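Local coordinates for protein CDP-glucose-4,6-dehydratase (Yersinia pseudotuberculosis, PDB 1RKX) that catalyses the NAD-dependent dehydration of CDP-D-glucose to CDP-4-keto-6-deoxy-D-glucose, at residues Ser96-Asn107 and Tyr154-Ala164. Sequence-based numbering, arbitrary orientation.
Sequences SYSEPVETYSTN and YDPYSNSKGCA. With NAD (nicotinamide-adenine-dinucleotide), chain G.
Y104 and S160 are in register across helices 100-107 and 156-164, their CA atoms 5.5 Å apart. The axes come within 9.1 Å and run nearly parallel, crossing at -24°. P156, at the start of its helix, fits as a knob among S96, Y97, P100 and Y104. Its CD lies over one face of the Y97 ring, towards the rim. Y104 is the reciprocal knob, among P156, N159, S160 and C163. The P156 carbonyl oxygen sits over one face of the Y104 ring. Y104 OH donates to N159 OD1 at 2.7 Å, from above the amide plane. N107 CG stands beside its own backbone N (chi1 -61°), which turns the amide to S160. N107 ND2 then gives S160 OG a nearly straight, in-plane bond of 2.8 Å. S160 OG in turn donates to Y157 O, while N107 OD1 accepts from Q90 N. D155 N-caps its helix, accepting from S158 N. P156 and Y104 also pack on a second subunit. K161 NZ binds NAD O3D at 2.9 Å. Y157 OH lies 3.2 Å from NAD C6N and is hydrogen-bonded to S132 OG. Y157 and K161 form the YxxxK motif of the extended short-chain dehydrogenase/reductases, beside the NAD held by their Rossmann fold.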
ATOM      1  N   SER C  96       6.247  29.085  -8.236  1.00 18.90           N
ATOM      2  CA  SER C  96       5.432  28.155  -9.019  1.00 20.49           C
ATOM      3  C   SER C  96       3.944  28.484  -8.926  1.00 20.36           C
ATOM      4  O   SER C  96       3.165  28.120  -9.807  1.00 18.96           O
ATOM      5  CB  SER C  96       5.671  26.704  -8.577  1.00 21.13           C
ATOM      6  OG  SER C  96       5.047  26.409  -7.336  1.00 17.95           O
ATOM      7  N   TYR C  97       3.546  29.174  -7.860  1.00 19.61           N
ATOM      8  CA  TYR C  97       2.148  29.556  -7.706  1.00 21.66           C
ATOM      9  C   TYR C  97       1.787  30.709  -8.631  1.00 20.32           C
ATOM     10  O   TYR C  97       0.647  30.809  -9.086  1.00 21.49           O
ATOM     11  CB  TYR C  97       1.837  29.949  -6.255  1.00 22.70           C
ATOM     12  CG  TYR C  97       1.594  28.762  -5.355  1.00 23.51           C
ATOM     13  CD1 TYR C  97       2.504  28.413  -4.360  1.00 23.77           C
ATOM     14  CD2 TYR C  97       0.447  27.985  -5.502  1.00 24.18           C
ATOM     15  CE1 TYR C  97       2.274  27.313  -3.529  1.00 23.88           C
ATOM     16  CE2 TYR C  97       0.207  26.897  -4.683  1.00 24.23           C
ATOM     17  CZ  TYR C  97       1.119  26.565  -3.698  1.00 23.39           C
ATOM     18  OH  TYR C  97       0.849  25.506  -2.870  1.00 25.21           O
ATOM     19  N   SER C  98       2.749  31.580  -8.917  1.00 22.59           N
ATOM     20  CA  SER C  98       2.477  32.712  -9.796  1.00 24.76           C
ATOM     21  C   SER C  98       2.864  32.419 -11.242  1.00 19.98           C
ATOM     22  O   SER C  98       2.371  33.064 -12.160  1.00 19.93           O
ATOM     23  CB  SER C  98       3.210  33.963  -9.306  1.00 26.93           C
ATOM     24  OG  SER C  98       4.607  33.766  -9.295  1.00 34.33           O
ATOM     25  N   GLU C  99       3.742  31.440 -11.439  1.00 19.85           N
ATOM     26  CA  GLU C  99       4.188  31.058 -12.776  1.00 20.43           C
ATOM     27  C   GLU C  99       4.143  29.539 -12.925  1.00 19.16           C
ATOM     28  O   GLU C  99       5.163  28.893 -13.148  1.00 20.88           O
ATOM     29  CB  GLU C  99       5.615  31.549 -13.011  1.00 25.82           C
ATOM     30  CG  GLU C  99       5.753  33.058 -13.079  1.00 35.09           C
ATOM     31  CD  GLU C  99       7.202  33.492 -13.198  1.00 40.73           C
ATOM     32  OE1 GLU C  99       7.941  32.885 -14.004  1.00 41.38           O
ATOM     33  OE2 GLU C  99       7.601  34.444 -12.493  1.00 43.87           O
ATOM     34  N   PRO C 100       2.949  28.949 -12.814  1.00 17.62           N
ATOM     35  CA  PRO C 100       2.843  27.494 -12.943  1.00 15.97           C
ATOM     36  C   PRO C 100       3.294  26.944 -14.307  1.00 15.73           C
ATOM     37  O   PRO C 100       4.018  25.951 -14.381  1.00 14.49           O
ATOM     38  CB  PRO C 100       1.361  27.236 -12.649  1.00 17.17           C
ATOM     39  CG  PRO C 100       0.689  28.501 -13.134  1.00 17.56           C
ATOM     40  CD  PRO C 100       1.626  29.564 -12.605  1.00 16.18           C
ATOM     41  N   VAL C 101       2.883  27.601 -15.384  1.00 14.54           N
ATOM     42  CA  VAL C 101       3.231  27.148 -16.722  1.00 15.93           C
ATOM     43  C   VAL C 101       4.748  27.075 -16.926  1.00 16.89           C
ATOM     44  O   VAL C 101       5.270  26.062 -17.404  1.00 15.49           O
ATOM     45  CB  VAL C 101       2.587  28.067 -17.789  1.00 16.54           C
ATOM     46  CG1 VAL C 101       2.916  27.560 -19.191  1.00 18.01           C
ATOM     47  CG2 VAL C 101       1.069  28.113 -17.582  1.00 13.75           C
ATOM     48  N   GLU C 102       5.454  28.139 -16.555  1.00 16.76           N
ATOM     49  CA  GLU C 102       6.906  28.167 -16.693  1.00 19.72           C
ATOM     50  C   GLU C 102       7.550  27.064 -15.843  1.00 17.34           C
ATOM     51  O   GLU C 102       8.573  26.493 -16.225  1.00 17.61           O
ATOM     52  CB  GLU C 102       7.462  29.529 -16.259  1.00 25.58           C
ATOM     53  CG  GLU C 102       7.019  30.708 -17.125  1.00 34.97           C
ATOM     54  CD  GLU C 102       5.507  30.905 -17.143  1.00 41.27           C
ATOM     55  OE1 GLU C 102       4.880  30.890 -16.058  1.00 40.27           O
ATOM     56  OE2 GLU C 102       4.950  31.086 -18.249  1.00 44.28           O
ATOM     57  N   THR C 103       6.952  26.774 -14.692  1.00 14.58           N
ATOM     58  CA  THR C 103       7.489  25.742 -13.805  1.00 16.39           C
ATOM     59  C   THR C 103       7.403  24.386 -14.487  1.00 16.44           C
ATOM     60  O   THR C 103       8.377  23.622 -14.502  1.00 14.95           O
ATOM     61  CB  THR C 103       6.717  25.678 -12.471  1.00 16.82           C
ATOM     62  OG1 THR C 103       6.890  26.906 -11.757  1.00 17.08           O
ATOM     63  CG2 THR C 103       7.232  24.528 -11.613  1.00 17.09           C
ATOM     64  N   TYR C 104       6.238  24.089 -15.051  1.00 14.40           N
ATOM     65  CA  TYR C 104       6.047  22.823 -15.738  1.00 14.10           C
ATOM     66  C   TYR C 104       6.892  22.727 -17.003  1.00 15.07           C
ATOM     67  O   TYR C 104       7.490  21.687 -17.271  1.00 15.03           O
ATOM     68  CB  TYR C 104       4.571  22.600 -16.083  1.00 14.79           C
ATOM     69  CG  TYR C 104       3.752  22.057 -14.926  1.00 12.33           C
ATOM     70  CD1 TYR C 104       2.818  22.858 -14.265  1.00 13.59           C
ATOM     71  CD2 TYR C 104       3.913  20.739 -14.493  1.00 11.68           C
ATOM     72  CE1 TYR C 104       2.061  22.359 -13.200  1.00 11.80           C
ATOM     73  CE2 TYR C 104       3.165  20.225 -13.427  1.00 13.24           C
ATOM     74  CZ  TYR C 104       2.240  21.042 -12.786  1.00 14.13           C
ATOM     75  OH  TYR C 104       1.496  20.541 -11.738  1.00 14.28           O
ATOM     76  N   SER C 105       6.943  23.799 -17.786  1.00 14.30           N
ATOM     77  CA  SER C 105       7.738  23.769 -19.012  1.00 16.42           C
ATOM     78  C   SER C 105       9.208  23.531 -18.670  1.00 15.08           C
ATOM     79  O   SER C 105       9.871  22.695 -19.290  1.00 13.91           O
ATOM     80  CB  SER C 105       7.584  25.084 -19.791  1.00 15.82           C
ATOM     81  OG  SER C 105       8.002  26.190 -19.011  1.00 19.98           O
ATOM     82  N   THR C 106       9.708  24.243 -17.663  1.00 14.15           N
ATOM     83  CA  THR C 106      11.109  24.100 -17.267  1.00 15.96           C
ATOM     84  C   THR C 106      11.425  22.752 -16.624  1.00 15.77           C
ATOM     85  O   THR C 106      12.361  22.066 -17.035  1.00 16.38           O
ATOM     86  CB  THR C 106      11.536  25.207 -16.276  1.00 16.62           C
ATOM     87  OG1 THR C 106      11.368  26.495 -16.882  1.00 16.92           O
ATOM     88  CG2 THR C 106      12.999  25.036 -15.879  1.00 16.86           C
ATOM     89  N   ASN C 107      10.637  22.356 -15.634  1.00 14.77           N
ATOM     90  CA  ASN C 107      10.905  21.113 -14.922  1.00 16.08           C
ATOM     91  C   ASN C 107      10.498  19.829 -15.626  1.00 14.73           C
ATOM     92  O   ASN C 107      11.188  18.823 -15.514  1.00 17.38           O
ATOM     93  CB  ASN C 107      10.285  21.180 -13.529  1.00 15.12           C
ATOM     94  CG  ASN C 107      10.858  22.315 -12.708  1.00 15.73           C
ATOM     95  OD1 ASN C 107      11.786  22.998 -13.148  1.00 16.54           O
ATOM     96  ND2 ASN C 107      10.309  22.531 -11.520  1.00 16.01           N
ATOM     97  N   TYR C 154       1.680  18.803  -4.210  1.00 18.47           N
ATOM     98  CA  TYR C 154       0.566  19.733  -4.039  1.00 21.51           C
ATOM     99  C   TYR C 154       0.690  20.960  -4.937  1.00 18.41           C
ATOM    100  O   TYR C 154      -0.174  21.219  -5.776  1.00 17.39           O
ATOM    101  CB  TYR C 154       0.510  20.173  -2.577  1.00 27.80           C
ATOM    102  CG  TYR C 154      -0.678  21.028  -2.215  1.00 35.87           C
ATOM    103  CD1 TYR C 154      -1.936  20.460  -2.012  1.00 39.95           C
ATOM    104  CD2 TYR C 154      -0.539  22.404  -2.046  1.00 39.77           C
ATOM    105  CE1 TYR C 154      -3.030  21.247  -1.642  1.00 42.07           C
ATOM    106  CE2 TYR C 154      -1.625  23.197  -1.678  1.00 42.08           C
ATOM    107  CZ  TYR C 154      -2.864  22.613  -1.476  1.00 42.40           C
ATOM    108  OH  TYR C 154      -3.931  23.398  -1.093  1.00 44.17           O
ATOM    109  N   ASP C 155       1.766  21.713  -4.740  1.00 15.35           N
ATOM    110  CA  ASP C 155       2.031  22.919  -5.513  1.00 17.42           C
ATOM    111  C   ASP C 155       2.646  22.549  -6.864  1.00 16.71           C
ATOM    112  O   ASP C 155       3.163  21.443  -7.037  1.00 15.85           O
ATOM    113  CB  ASP C 155       3.008  23.808  -4.754  1.00 16.47           C
ATOM    114  CG  ASP C 155       4.317  23.104  -4.485  1.00 18.08           C
ATOM    115  OD1 ASP C 155       4.360  22.281  -3.548  1.00 19.90           O
ATOM    116  OD2 ASP C 155       5.288  23.352  -5.229  1.00 18.99           O
ATOM    117  N   PRO C 156       2.608  23.478  -7.832  1.00 16.02           N
ATOM    118  CA  PRO C 156       3.162  23.243  -9.169  1.00 17.07           C
ATOM    119  C   PRO C 156       4.626  22.792  -9.177  1.00 15.69           C
ATOM    120  O   PRO C 156       5.006  21.930  -9.978  1.00 16.77           O
ATOM    121  CB  PRO C 156       2.957  24.583  -9.865  1.00 17.77           C
ATOM    122  CG  PRO C 156       1.661  25.061  -9.249  1.00 18.54           C
ATOM    123  CD  PRO C 156       1.879  24.761  -7.786  1.00 17.18           C
ATOM    124  N   TYR C 157       5.443  23.366  -8.297  1.00 15.15           N
ATOM    125  CA  TYR C 157       6.854  22.986  -8.235  1.00 15.34           C
ATOM    126  C   TYR C 157       6.990  21.518  -7.821  1.00 15.87           C
ATOM    127  O   TYR C 157       7.596  20.714  -8.541  1.00 14.00           O
ATOM    128  CB  TYR C 157       7.621  23.860  -7.235  1.00 17.19           C
ATOM    129  CG  TYR C 157       8.900  23.209  -6.754  1.00 20.20           C
ATOM    130  CD1 TYR C 157      10.026  23.138  -7.574  1.00 21.58           C
ATOM    131  CD2 TYR C 157       8.960  22.602  -5.497  1.00 23.46           C
ATOM    132  CE1 TYR C 157      11.183  22.475  -7.155  1.00 23.56           C
ATOM    133  CE2 TYR C 157      10.106  21.936  -5.069  1.00 25.37           C
ATOM    134  CZ  TYR C 157      11.212  21.875  -5.902  1.00 24.19           C
ATOM    135  OH  TYR C 157      12.333  21.204  -5.476  1.00 27.32           O
ATOM    136  N   SER C 158       6.435  21.180  -6.659  1.00 13.03           N
ATOM    137  CA  SER C 158       6.498  19.814  -6.152  1.00 15.94           C
ATOM    138  C   SER C 158       5.928  18.850  -7.186  1.00 15.75           C
ATOM    139  O   SER C 158       6.533  17.821  -7.500  1.00 13.38           O
ATOM    140  CB  SER C 158       5.704  19.689  -4.840  1.00 16.01           C
ATOM    141  OG  SER C 158       6.245  20.528  -3.836  1.00 15.06           O
ATOM    142  N   ASN C 159       4.773  19.204  -7.735  1.00 12.86           N
ATOM    143  CA  ASN C 159       4.116  18.352  -8.715  1.00 13.88           C
ATOM    144  C   ASN C 159       4.932  18.193 -10.001  1.00 13.59           C
ATOM    145  O   ASN C 159       4.970  17.105 -10.589  1.00 14.31           O
ATOM    146  CB  ASN C 159       2.719  18.900  -9.027  1.00 14.28           C
ATOM    147  CG  ASN C 159       1.860  17.902  -9.777  1.00 14.94           C
ATOM    148  OD1 ASN C 159       1.783  17.929 -11.008  1.00 12.57           O
ATOM    149  ND2 ASN C 159       1.219  17.001  -9.035  1.00 12.59           N
ATOM    150  N   SER C 160       5.592  19.266 -10.436  1.00 13.29           N
ATOM    151  CA  SER C 160       6.399  19.194 -11.650  1.00 12.93           C
ATOM    152  C   SER C 160       7.560  18.230 -11.430  1.00 13.32           C
ATOM    153  O   SER C 160       8.013  17.578 -12.372  1.00 13.94           O
ATOM    154  CB  SER C 160       6.930  20.577 -12.051  1.00 12.16           C
ATOM    155  OG  SER C 160       7.971  21.026 -11.205  1.00 12.96           O
ATOM    156  N   LYS C 161       8.031  18.132 -10.187  1.00 10.49           N
ATOM    157  CA  LYS C 161       9.137  17.226  -9.867  1.00 14.87           C
ATOM    158  C   LYS C 161       8.623  15.789  -9.865  1.00 14.41           C
ATOM    159  O   LYS C 161       9.338  14.858 -10.261  1.00 10.79           O
ATOM    160  CB  LYS C 161       9.766  17.602  -8.519  1.00 13.62           C
ATOM    161  CG  LYS C 161      10.582  18.906  -8.568  1.00 15.39           C
ATOM    162  CD  LYS C 161      11.833  18.742  -9.446  1.00 14.30           C
ATOM    163  CE  LYS C 161      12.759  19.954  -9.359  1.00 16.42           C
ATOM    164  NZ  LYS C 161      14.065  19.677 -10.023  1.00 17.39           N
ATOM    165  N   GLY C 162       7.378  15.613  -9.426  1.00 10.66           N
ATOM    166  CA  GLY C 162       6.765  14.296  -9.449  1.00 10.40           C
ATOM    167  C   GLY C 162       6.649  13.889 -10.918  1.00 12.06           C
ATOM    168  O   GLY C 162       6.894  12.737 -11.281  1.00 12.92           O
ATOM    169  N   CYS C 163       6.272  14.837 -11.773  1.00 11.12           N
ATOM    170  CA  CYS C 163       6.166  14.564 -13.207  1.00 11.28           C
ATOM    171  C   CYS C 163       7.541  14.235 -13.797  1.00 14.98           C
ATOM    172  O   CYS C 163       7.650  13.344 -14.641  1.00  8.79           O
ATOM    173  CB  CYS C 163       5.567  15.761 -13.952  1.00  9.21           C
ATOM    174  SG  CYS C 163       3.756  15.931 -13.764  1.00 12.52           S
ATOM    175  N   ALA C 164       8.574  14.960 -13.364  1.00  7.65           N
ATOM    176  CA  ALA C 164       9.935  14.724 -13.868  1.00 15.68           C
ATOM    177  C   ALA C 164      10.365  13.296 -13.548  1.00 16.05           C
ATOM    178  O   ALA C 164      11.077  12.661 -14.338  1.00 11.61           O
ATOM    179  CB  ALA C 164      10.916  15.727 -13.257  1.00 13.31           C
TER
HETATM  180  PA  NAD G 360      19.334  27.499  -7.882  1.00 19.30           P
HETATM  181  O1A NAD G 360      18.219  28.416  -8.202  1.00 17.42           O
HETATM  182  O2A NAD G 360      20.504  28.078  -7.169  1.00 16.65           O
HETATM  183  O5B NAD G 360      19.877  26.782  -9.215  1.00 17.95           O
HETATM  184  C5B NAD G 360      18.950  26.521 -10.295  1.00 20.21           C
HETATM  185  C4B NAD G 360      19.687  26.400 -11.631  1.00 18.90           C
HETATM  186  O4B NAD G 360      18.606  26.169 -12.563  1.00 19.17           O
HETATM  187  C3B NAD G 360      20.345  27.701 -12.066  1.00 17.88           C
HETATM  188  O3B NAD G 360      21.691  27.379 -12.468  1.00 15.33           O
HETATM  189  C2B NAD G 360      19.445  28.170 -13.193  1.00 17.82           C
HETATM  190  O2B NAD G 360      20.124  29.020 -14.160  1.00 18.41           O
HETATM  191  C1B NAD G 360      18.934  26.862 -13.738  1.00 18.30           C
HETATM  192  N9A NAD G 360      17.731  27.022 -14.540  1.00 19.67           N
HETATM  193  C8A NAD G 360      16.469  27.338 -14.111  1.00 19.70           C
HETATM  194  N7A NAD G 360      15.579  27.425 -15.097  1.00 19.19           N
HETATM  195  C5A NAD G 360      16.315  27.150 -16.232  1.00 20.48           C
HETATM  196  C6A NAD G 360      15.949  27.091 -17.595  1.00 19.75           C
HETATM  197  N6A NAD G 360      14.746  27.300 -18.089  1.00 21.75           N
HETATM  198  N1A NAD G 360      16.932  26.788 -18.501  1.00 21.22           N
HETATM  199  C2A NAD G 360      18.198  26.566 -18.019  1.00 19.89           C
HETATM  200  N3A NAD G 360      18.652  26.593 -16.785  1.00 20.28           N
HETATM  201  C4A NAD G 360      17.648  26.896 -15.916  1.00 19.51           C
HETATM  202  O3  NAD G 360      18.755  26.290  -7.083  1.00 18.33           O
HETATM  203  PN  NAD G 360      19.490  24.983  -6.428  1.00 24.80           P
HETATM  204  O1N NAD G 360      19.253  25.118  -4.988  1.00 20.03           O
HETATM  205  O2N NAD G 360      20.928  25.024  -6.796  1.00 20.63           O
HETATM  206  O5D NAD G 360      18.649  23.778  -7.014  1.00 22.27           O
HETATM  207  C5D NAD G 360      19.343  22.841  -7.844  1.00 19.96           C
HETATM  208  C4D NAD G 360      18.412  21.715  -8.246  1.00 20.25           C
HETATM  209  O4D NAD G 360      18.102  21.020  -6.993  1.00 18.53           O
HETATM  210  C3D NAD G 360      17.045  22.063  -8.836  1.00 19.84           C
HETATM  211  O3D NAD G 360      16.650  20.991  -9.716  1.00 18.57           O
HETATM  212  C2D NAD G 360      16.162  22.110  -7.596  1.00 18.41           C
HETATM  213  O2D NAD G 360      14.780  21.943  -7.955  1.00 14.64           O
HETATM  214  C1D NAD G 360      16.706  20.943  -6.815  1.00 20.09           C
HETATM  215  N1N NAD G 360      16.358  21.015  -5.401  1.00 19.94           N
HETATM  216  C2N NAD G 360      16.999  21.889  -4.504  1.00 19.79           C
HETATM  217  C3N NAD G 360      16.675  21.871  -3.044  1.00 21.71           C
HETATM  218  C7N NAD G 360      17.432  22.779  -2.164  1.00 22.33           C
HETATM  219  O7N NAD G 360      17.165  22.733  -0.953  1.00 21.74           O
HETATM  220  N7N NAD G 360      18.378  23.632  -2.610  1.00 21.40           N
HETATM  221  C4N NAD G 360      15.533  21.002  -2.566  1.00 21.57           C
HETATM  222  C5N NAD G 360      14.944  20.160  -3.652  1.00 21.82           C
HETATM  223  C6N NAD G 360      15.318  20.165  -4.914  1.00 20.82           C